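Local coordinates for resiniferatoxin-binding, phosphotriesterase-related protein (PDB 3K2G) that carries two zinc ions in a TIM-barrel hydrolase fold of the phosphotriesterase family and probably acts as a phosphoric ester hydrolase, at residues R329-G334 against A338-L343; A96-R101 against V322-L327. All blocks are in the same frame, centred on the assembly; numbering follows the deposited sequence.

Interaction 1. Residues R329-G334 against A338-L343; sequences RLRRHG and AALETL
Leu330 meets Leu340 and Leu343 where helix 321-332 turns back into helix 337-352, two consecutive helices joined by a short turn on the outside of the TIM barrel. The tight part is a cluster of three leucines. Leu330 and Leu343 approach tip to tip, with Leu330 CD1 lying 3.6 Å from Leu343 CD1. Leu340 instead runs alongside Leu330, pointing the opposite way, so that its CD2 lies beside the stem, 3.8 Å from Leu330 CB, and also 4.0 Å from Leu330 CD1. A CG anti to the carbonyl carbon (chi1 -56°) sends the Leu340 side chain toward the first helix. There CD2 meets Leu330 and CD1 meets Arg331. Leu301 of strand 299-301 touches both Leu330 and Leu343, and Leu335 of the connecting turn packs on the same pair.

The solvent side is looser. Arg331 reaches out straight and meets Leu340 nearly perpendicularly, and Leu340 CD1 sits at the guanidinium edge, 4.1 Å from Arg331 NH1. That is a van der Waals approach by an exposed side chain.

Gly334, the first residue to leave helical angles, has positive phi (126°) in a Schellman motif with two bonds back into the last turn, one of them Gly334 N to Arg331 O. On the side of this helix turned from the leucines, Arg329 forms a salt bridge to Asp281, and Arg329 O takes two donors from opposite faces of its carbonyl plane: the backbone N of His333 and, at 3.0 Å, His333 ND1, whose N-H points at the oxygen with an angle of 158°.

Interaction 2. Residues A96-R101 against V322-L327; sequences AAVGGR and VTKHFL
Val98 lays its CG2 methyl over the CB-CG2 branch of Thr323, 3.8 Å from Thr323 CG2 and 4.0 Å from Thr323 CB. The two beta-branched side chains lie alongside each other, pointing opposite ways, and the same threonine methyl also comes within 3.8 Å of Val98 O. One methyl thus covers both side chain and backbone of the valine. This fits a Thr323 CG2 set anti to the backbone N, with OG1 beside that nitrogen (chi1 -56°). The other valine methyl makes a looser approach, Val98 CG1 standing 4.4 Å from Lys324 CE. These are van der Waals contacts, and the 129 Å² buried between the segments marks a small surface patch.

Val98 lies just past helix 85-97. Gly99, with phi 100°, is the C-prime residue of a Schellman motif, in which Gly100 N bonds to Phe95 O and Gly99 N to Ala96 O, the latter at 3.0 Å. The facing helix widens into a pi-type turn, recorded by Leu327 N bonding to Val322 O. Beyond the patch, Lys324 NZ makes a salt bridge to Glu68 of the second subunit. The contact therefore joins the end of helix 85-97, just before strand 102-105, to the first turns of helix 321-332, whose Val322 and Leu327 pack on Met344 of helix 337-352 while Phe326 touches helix 280-292.

From the N terminus, the chain first leaves helix 85-97 through the turn that leads to strand 102-105. It then travels through more than two hundred residues before helix 321-332 returns to that turn, so interaction 2 closes a very long loop. Interaction 1 follows in series, neither nested in interaction 2 nor crossing it, and closes a short hairpin between helices 321-332 and 337-352. Helix 321-332 is common to both: its early turns serve interaction 2 and its last turn interaction 1. The centres are 13 Å apart, and Leu340 CD2 packs 4.0 Å from Leu327 O, so the two contacts touch. Together they tie an early helix to the C-terminal helices of the barrel.

Interaction 1. Residues R329-G334 against A338-L343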
ATOM      1  N   ARG B 329      17.990 -16.509  -0.043  1.00 23.32           N
ATOM      2  CA  ARG B 329      17.177 -15.330  -0.357  1.00 22.30           C
ATOM      3  C   ARG B 329      16.286 -15.000   0.847  1.00 22.45           C
ATOM      4  O   ARG B 329      16.131 -13.837   1.212  1.00 19.61           O
ATOM      5  CB  ARG B 329      16.306 -15.595  -1.592  1.00 22.34           C
ATOM      6  CG  ARG B 329      15.455 -14.410  -2.054  1.00 22.23           C
ATOM      7  CD  ARG B 329      14.540 -14.804  -3.214  1.00 23.44           C
ATOM      8  NE  ARG B 329      15.287 -15.147  -4.425  1.00 20.83           N
ATOM      9  CZ  ARG B 329      15.839 -14.257  -5.249  1.00 23.57           C
ATOM     10  NH1 ARG B 329      15.730 -12.955  -5.007  1.00 19.89           N
ATOM     11  NH2 ARG B 329      16.508 -14.667  -6.321  1.00 21.71           N
ATOM     12  N   LEU B 330      15.703 -16.033   1.456  1.00 21.21           N
ATOM     13  CA  LEU B 330      14.851 -15.851   2.624  1.00 22.63           C
ATOM     14  C   LEU B 330      15.681 -15.267   3.760  1.00 23.58           C
ATOM     15  O   LEU B 330      15.170 -14.528   4.595  1.00 22.71           O
ATOM     16  CB  LEU B 330      14.251 -17.185   3.078  1.00 21.33           C
ATOM     17  CG  LEU B 330      13.104 -17.768   2.256  1.00 19.96           C
ATOM     18  CD1 LEU B 330      12.669 -19.097   2.867  1.00 21.62           C
ATOM     19  CD2 LEU B 330      11.948 -16.786   2.229  1.00 16.68           C
ATOM     20  N   ARG B 331      16.963 -15.610   3.790  1.00 24.55           N
ATOM     21  CA  ARG B 331      17.834 -15.094   4.828  1.00 27.52           C
ATOM     22  C   ARG B 331      18.068 -13.606   4.554  1.00 27.46           C
ATOM     23  O   ARG B 331      18.016 -12.786   5.473  1.00 26.01           O
ATOM     24  CB  ARG B 331      19.154 -15.861   4.837  1.00 30.63           C
ATOM     25  CG  ARG B 331      19.914 -15.752   6.143  1.00 36.73           C
ATOM     26  CD  ARG B 331      21.195 -16.566   6.094  1.00 41.17           C
ATOM     27  NE  ARG B 331      21.900 -16.554   7.372  1.00 47.19           N
ATOM     28  CZ  ARG B 331      21.530 -17.245   8.447  1.00 49.35           C
ATOM     29  NH1 ARG B 331      20.452 -18.020   8.412  1.00 49.68           N
ATOM     30  NH2 ARG B 331      22.244 -17.161   9.562  1.00 50.88           N
ATOM     31  N   ARG B 332      18.299 -13.256   3.290  1.00 27.47           N
ATOM     32  CA  ARG B 332      18.517 -11.855   2.923  1.00 28.04           C
ATOM     33  C   ARG B 332      17.288 -11.034   3.309  1.00 28.22           C
ATOM     34  O   ARG B 332      17.392  -9.840   3.590  1.00 28.22           O
ATOM     35  CB  ARG B 332      18.778 -11.709   1.413  1.00 28.65           C
ATOM     36  CG  ARG B 332      20.084 -12.339   0.918  1.00 28.33           C
ATOM     37  CD  ARG B 332      20.475 -11.815  -0.470  1.00 30.56           C
ATOM     38  NE  ARG B 332      19.502 -12.146  -1.512  1.00 29.43           N
ATOM     39  CZ  ARG B 332      19.432 -13.323  -2.130  1.00 30.00           C
ATOM     40  NH1 ARG B 332      20.282 -14.291  -1.816  1.00 28.48           N
ATOM     41  NH2 ARG B 332      18.512 -13.533  -3.065  1.00 30.11           N
ATOM     42  N   HIS B 333      16.126 -11.680   3.320  1.00 27.02           N
ATOM     43  CA  HIS B 333      14.884 -11.009   3.676  1.00 27.83           C
ATOM     44  C   HIS B 333      14.643 -10.907   5.181  1.00 29.10           C
ATOM     45  O   HIS B 333      13.735 -10.200   5.611  1.00 28.89           O
ATOM     46  CB  HIS B 333      13.682 -11.704   3.026  1.00 28.16           C
ATOM     47  CG  HIS B 333      13.416 -11.265   1.620  1.00 27.15           C
ATOM     48  ND1 HIS B 333      14.201 -11.651   0.556  1.00 26.42           N
ATOM     49  CD2 HIS B 333      12.454 -10.464   1.105  1.00 26.66           C
ATOM     50  CE1 HIS B 333      13.734 -11.110  -0.553  1.00 24.73           C
ATOM     51  NE2 HIS B 333      12.674 -10.384  -0.248  1.00 28.02           N
ATOM     52  N   GLY B 334      15.428 -11.618   5.981  1.00 28.66           N
ATOM     53  CA  GLY B 334      15.247 -11.524   7.419  1.00 32.04           C
ATOM     54  C   GLY B 334      15.045 -12.803   8.214  1.00 33.75           C
ATOM     55  O   GLY B 334      15.026 -12.758   9.444  1.00 33.48           O
ATOM     56  N   ALA B 338      16.992 -20.942  12.039  1.00 33.97           N
ATOM     57  CA  ALA B 338      15.963 -21.688  12.758  1.00 31.83           C
ATOM     58  C   ALA B 338      14.698 -21.725  11.920  1.00 30.39           C
ATOM     59  O   ALA B 338      14.037 -22.759  11.809  1.00 28.30           O
ATOM     60  CB  ALA B 338      15.675 -21.028  14.107  1.00 31.90           C
ATOM     61  N   ALA B 339      14.369 -20.584  11.328  1.00 28.62           N
ATOM     62  CA  ALA B 339      13.186 -20.476  10.490  1.00 27.41           C
ATOM     63  C   ALA B 339      13.354 -21.320   9.227  1.00 26.47           C
ATOM     64  O   ALA B 339      12.403 -21.949   8.759  1.00 24.15           O
ATOM     65  CB  ALA B 339      12.940 -19.017  10.127  1.00 29.49           C
ATOM     66  N   LEU B 340      14.568 -21.340   8.679  1.00 23.97           N
ATOM     67  CA  LEU B 340      14.828 -22.116   7.471  1.00 23.11           C
ATOM     68  C   LEU B 340      14.719 -23.602   7.784  1.00 22.81           C
ATOM     69  O   LEU B 340      14.244 -24.387   6.962  1.00 19.14           O
ATOM     70  CB  LEU B 340      16.219 -21.799   6.918  1.00 22.42           C
ATOM     71  CG  LEU B 340      16.493 -20.323   6.619  1.00 23.67           C
ATOM     72  CD1 LEU B 340      17.907 -20.175   6.060  1.00 22.05           C
ATOM     73  CD2 LEU B 340      15.466 -19.789   5.630  1.00 22.36           C
ATOM     74  N   GLU B 341      15.161 -23.975   8.982  1.00 22.59           N
ATOM     75  CA  GLU B 341      15.106 -25.357   9.439  1.00 23.00           C
ATOM     76  C   GLU B 341      13.635 -25.745   9.593  1.00 21.30           C
ATOM     77  O   GLU B 341      13.235 -26.855   9.238  1.00 18.91           O
ATOM     78  CB  GLU B 341      15.836 -25.480  10.782  1.00 27.00           C
ATOM     79  CG  GLU B 341      15.800 -26.857  11.431  1.00 32.20           C
ATOM     80  CD  GLU B 341      16.511 -27.920  10.618  1.00 34.63           C
ATOM     81  OE1 GLU B 341      17.607 -27.643  10.091  1.00 37.30           O
ATOM     82  OE2 GLU B 341      15.976 -29.042  10.516  1.00 37.70           O
ATOM     83  N   THR B 342      12.840 -24.814  10.120  1.00 19.16           N
ATOM     84  CA  THR B 342      11.409 -25.033  10.321  1.00 20.94           C
ATOM     85  C   THR B 342      10.691 -25.262   8.986  1.00 19.52           C
ATOM     86  O   THR B 342       9.836 -26.136   8.861  1.00 15.82           O
ATOM     87  CB  THR B 342      10.764 -23.819  11.041  1.00 23.20           C
ATOM     88  OG1 THR B 342      11.278 -23.728  12.376  1.00 18.62           O
ATOM     89  CG2 THR B 342       9.244 -23.957  11.089  1.00 23.35           C
ATOM     90  N   LEU B 343      11.063 -24.475   7.987  1.00 17.52           N
ATOM     91  CA  LEU B 343      10.455 -24.573   6.669  1.00 17.82           C
ATOM     92  C   LEU B 343      10.758 -25.868   5.923  1.00 16.00           C
ATOM     93  O   LEU B 343       9.860 -26.457   5.330  1.00 16.31           O
ATOM     94  CB  LEU B 343      10.887 -23.375   5.808  1.00 20.00           C
ATOM     95  CG  LEU B 343      10.383 -22.015   6.295  1.00 20.05           C
ATOM     96  CD1 LEU B 343      11.048 -20.896   5.520  1.00 20.88           C
ATOM     97  CD2 LEU B 343       8.881 -21.955   6.133  1.00 20.90           C
TER

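Interaction 2. Residues A96-R101 against V322-L327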
ATOM      1  N   ALA B  96      19.904 -34.402  -3.124  1.00 22.50           N
ATOM      2  CA  ALA B  96      20.549 -35.193  -2.084  1.00 24.67           C
ATOM      3  C   ALA B  96      21.947 -34.626  -1.838  1.00 25.52           C
ATOM      4  O   ALA B  96      22.429 -34.595  -0.705  1.00 24.51           O
ATOM      5  CB  ALA B  96      20.642 -36.650  -2.518  1.00 24.89           C
ATOM      6  N   ALA B  97      22.583 -34.159  -2.908  1.00 25.04           N
ATOM      7  CA  ALA B  97      23.923 -33.601  -2.812  1.00 25.68           C
ATOM      8  C   ALA B  97      24.005 -32.407  -1.863  1.00 25.49           C
ATOM      9  O   ALA B  97      25.066 -32.131  -1.309  1.00 24.89           O
ATOM     10  CB  ALA B  97      24.422 -33.203  -4.199  1.00 25.38           C
ATOM     11  N   VAL B  98      22.893 -31.695  -1.682  1.00 24.99           N
ATOM     12  CA  VAL B  98      22.870 -30.540  -0.790  1.00 24.76           C
ATOM     13  C   VAL B  98      22.114 -30.812   0.516  1.00 25.55           C
ATOM     14  O   VAL B  98      21.629 -29.883   1.163  1.00 23.75           O
ATOM     15  CB  VAL B  98      22.247 -29.291  -1.479  1.00 25.99           C
ATOM     16  CG1 VAL B  98      23.129 -28.840  -2.639  1.00 25.92           C
ATOM     17  CG2 VAL B  98      20.840 -29.603  -1.968  1.00 24.34           C
ATOM     18  N   GLY B  99      22.014 -32.083   0.898  1.00 25.81           N
ATOM     19  CA  GLY B  99      21.338 -32.430   2.137  1.00 24.70           C
ATOM     20  C   GLY B  99      19.907 -32.931   2.039  1.00 24.71           C
ATOM     21  O   GLY B  99      19.302 -33.270   3.056  1.00 23.23           O
ATOM     22  N   GLY B 100      19.355 -32.977   0.832  1.00 22.23           N
ATOM     23  CA  GLY B 100      17.993 -33.455   0.675  1.00 21.85           C
ATOM     24  C   GLY B 100      17.853 -34.899   1.120  1.00 22.44           C
ATOM     25  O   GLY B 100      18.710 -35.729   0.828  1.00 21.53           O
ATOM     26  N   ARG B 101      16.773 -35.211   1.825  1.00 22.95           N
ATOM     27  CA  ARG B 101      16.562 -36.570   2.304  1.00 23.48           C
ATOM     28  C   ARG B 101      15.279 -37.167   1.749  1.00 21.28           C
ATOM     29  O   ARG B 101      15.223 -38.355   1.445  1.00 20.52           O
ATOM     30  CB  ARG B 101      16.502 -36.574   3.831  1.00 28.16           C
ATOM     31  CG  ARG B 101      17.578 -35.705   4.461  1.00 34.61           C
ATOM     32  CD  ARG B 101      17.334 -35.457   5.944  1.00 39.47           C
ATOM     33  NE  ARG B 101      17.864 -34.160   6.365  1.00 40.21           N
ATOM     34  CZ  ARG B 101      17.792 -33.685   7.605  1.00 42.56           C
ATOM     35  NH1 ARG B 101      17.212 -34.400   8.562  1.00 44.85           N
ATOM     36  NH2 ARG B 101      18.288 -32.487   7.889  1.00 43.91           N
ATOM     37  N   VAL B 322      15.564 -24.624  -4.378  1.00 15.06           N
ATOM     38  CA  VAL B 322      15.009 -24.095  -3.139  1.00 14.44           C
ATOM     39  C   VAL B 322      16.069 -24.081  -2.044  1.00 14.24           C
ATOM     40  O   VAL B 322      16.282 -23.062  -1.385  1.00 13.61           O
ATOM     41  CB  VAL B 322      13.794 -24.926  -2.677  1.00 14.00           C
ATOM     42  CG1 VAL B 322      13.449 -24.605  -1.224  1.00 14.61           C
ATOM     43  CG2 VAL B 322      12.599 -24.612  -3.564  1.00 15.41           C
ATOM     44  N   THR B 323      16.748 -25.212  -1.884  1.00 15.86           N
ATOM     45  CA  THR B 323      17.784 -25.368  -0.866  1.00 17.12           C
ATOM     46  C   THR B 323      19.030 -24.521  -1.072  1.00 19.39           C
ATOM     47  O   THR B 323      19.534 -23.905  -0.135  1.00 19.79           O
ATOM     48  CB  THR B 323      18.261 -26.831  -0.774  1.00 17.66           C
ATOM     49  OG1 THR B 323      17.143 -27.687  -0.514  1.00 16.32           O
ATOM     50  CG2 THR B 323      19.273 -26.984   0.347  1.00 18.70           C
ATOM     51  N   LYS B 324      19.530 -24.501  -2.302  1.00 20.96           N
ATOM     52  CA  LYS B 324      20.752 -23.773  -2.609  1.00 22.32           C
ATOM     53  C   LYS B 324      20.585 -22.278  -2.852  1.00 20.90           C
ATOM     54  O   LYS B 324      21.467 -21.484  -2.518  1.00 19.97           O
ATOM     55  CB  LYS B 324      21.421 -24.411  -3.831  1.00 25.32           C
ATOM     56  CG  LYS B 324      22.873 -24.000  -4.039  1.00 31.60           C
ATOM     57  CD  LYS B 324      23.362 -24.354  -5.441  1.00 35.12           C
ATOM     58  CE  LYS B 324      23.158 -25.821  -5.775  1.00 36.19           C
ATOM     59  NZ  LYS B 324      23.645 -26.106  -7.153  1.00 40.20           N
ATOM     60  N   HIS B 325      19.451 -21.879  -3.409  1.00 21.06           N
ATOM     61  CA  HIS B 325      19.268 -20.475  -3.724  1.00 19.96           C
ATOM     62  C   HIS B 325      18.142 -19.733  -3.016  1.00 19.62           C
ATOM     63  O   HIS B 325      18.324 -18.584  -2.623  1.00 20.89           O
ATOM     64  CB  HIS B 325      19.143 -20.338  -5.243  1.00 19.99           C
ATOM     65  CG  HIS B 325      20.349 -20.832  -5.985  1.00 20.03           C
ATOM     66  ND1 HIS B 325      21.540 -20.139  -6.018  1.00 21.75           N
ATOM     67  CD2 HIS B 325      20.558 -21.966  -6.695  1.00 22.07           C
ATOM     68  CE1 HIS B 325      22.428 -20.820  -6.718  1.00 21.27           C
ATOM     69  NE2 HIS B 325      21.858 -21.933  -7.139  1.00 21.76           N
ATOM     70  N   PHE B 326      16.992 -20.368  -2.829  1.00 18.28           N
ATOM     71  CA  PHE B 326      15.903 -19.667  -2.168  1.00 18.95           C
ATOM     72  C   PHE B 326      16.125 -19.470  -0.667  1.00 18.82           C
ATOM     73  O   PHE B 326      15.850 -18.390  -0.145  1.00 18.02           O
ATOM     74  CB  PHE B 326      14.558 -20.364  -2.418  1.00 18.57           C
ATOM     75  CG  PHE B 326      13.366 -19.534  -2.004  1.00 19.53           C
ATOM     76  CD1 PHE B 326      13.131 -18.285  -2.577  1.00 18.13           C
ATOM     77  CD2 PHE B 326      12.483 -19.996  -1.030  1.00 17.36           C
ATOM     78  CE1 PHE B 326      12.033 -17.508  -2.180  1.00 19.82           C
ATOM     79  CE2 PHE B 326      11.390 -19.232  -0.629  1.00 18.26           C
ATOM     80  CZ  PHE B 326      11.162 -17.986  -1.202  1.00 17.05           C
ATOM     81  N   LEU B 327      16.626 -20.485   0.032  1.00 18.83           N
ATOM     82  CA  LEU B 327      16.854 -20.334   1.469  1.00 21.24           C
ATOM     83  C   LEU B 327      17.732 -19.099   1.709  1.00 21.43           C
ATOM     84  O   LEU B 327      17.409 -18.256   2.545  1.00 21.94           O
ATOM     85  CB  LEU B 327      17.476 -21.611   2.059  1.00 21.34           C
ATOM     86  CG  LEU B 327      16.611 -22.877   1.894  1.00 23.52           C
ATOM     87  CD1 LEU B 327      17.221 -24.035   2.679  1.00 23.63           C
ATOM     88  CD2 LEU B 327      15.185 -22.624   2.372  1.00 23.30           C
TER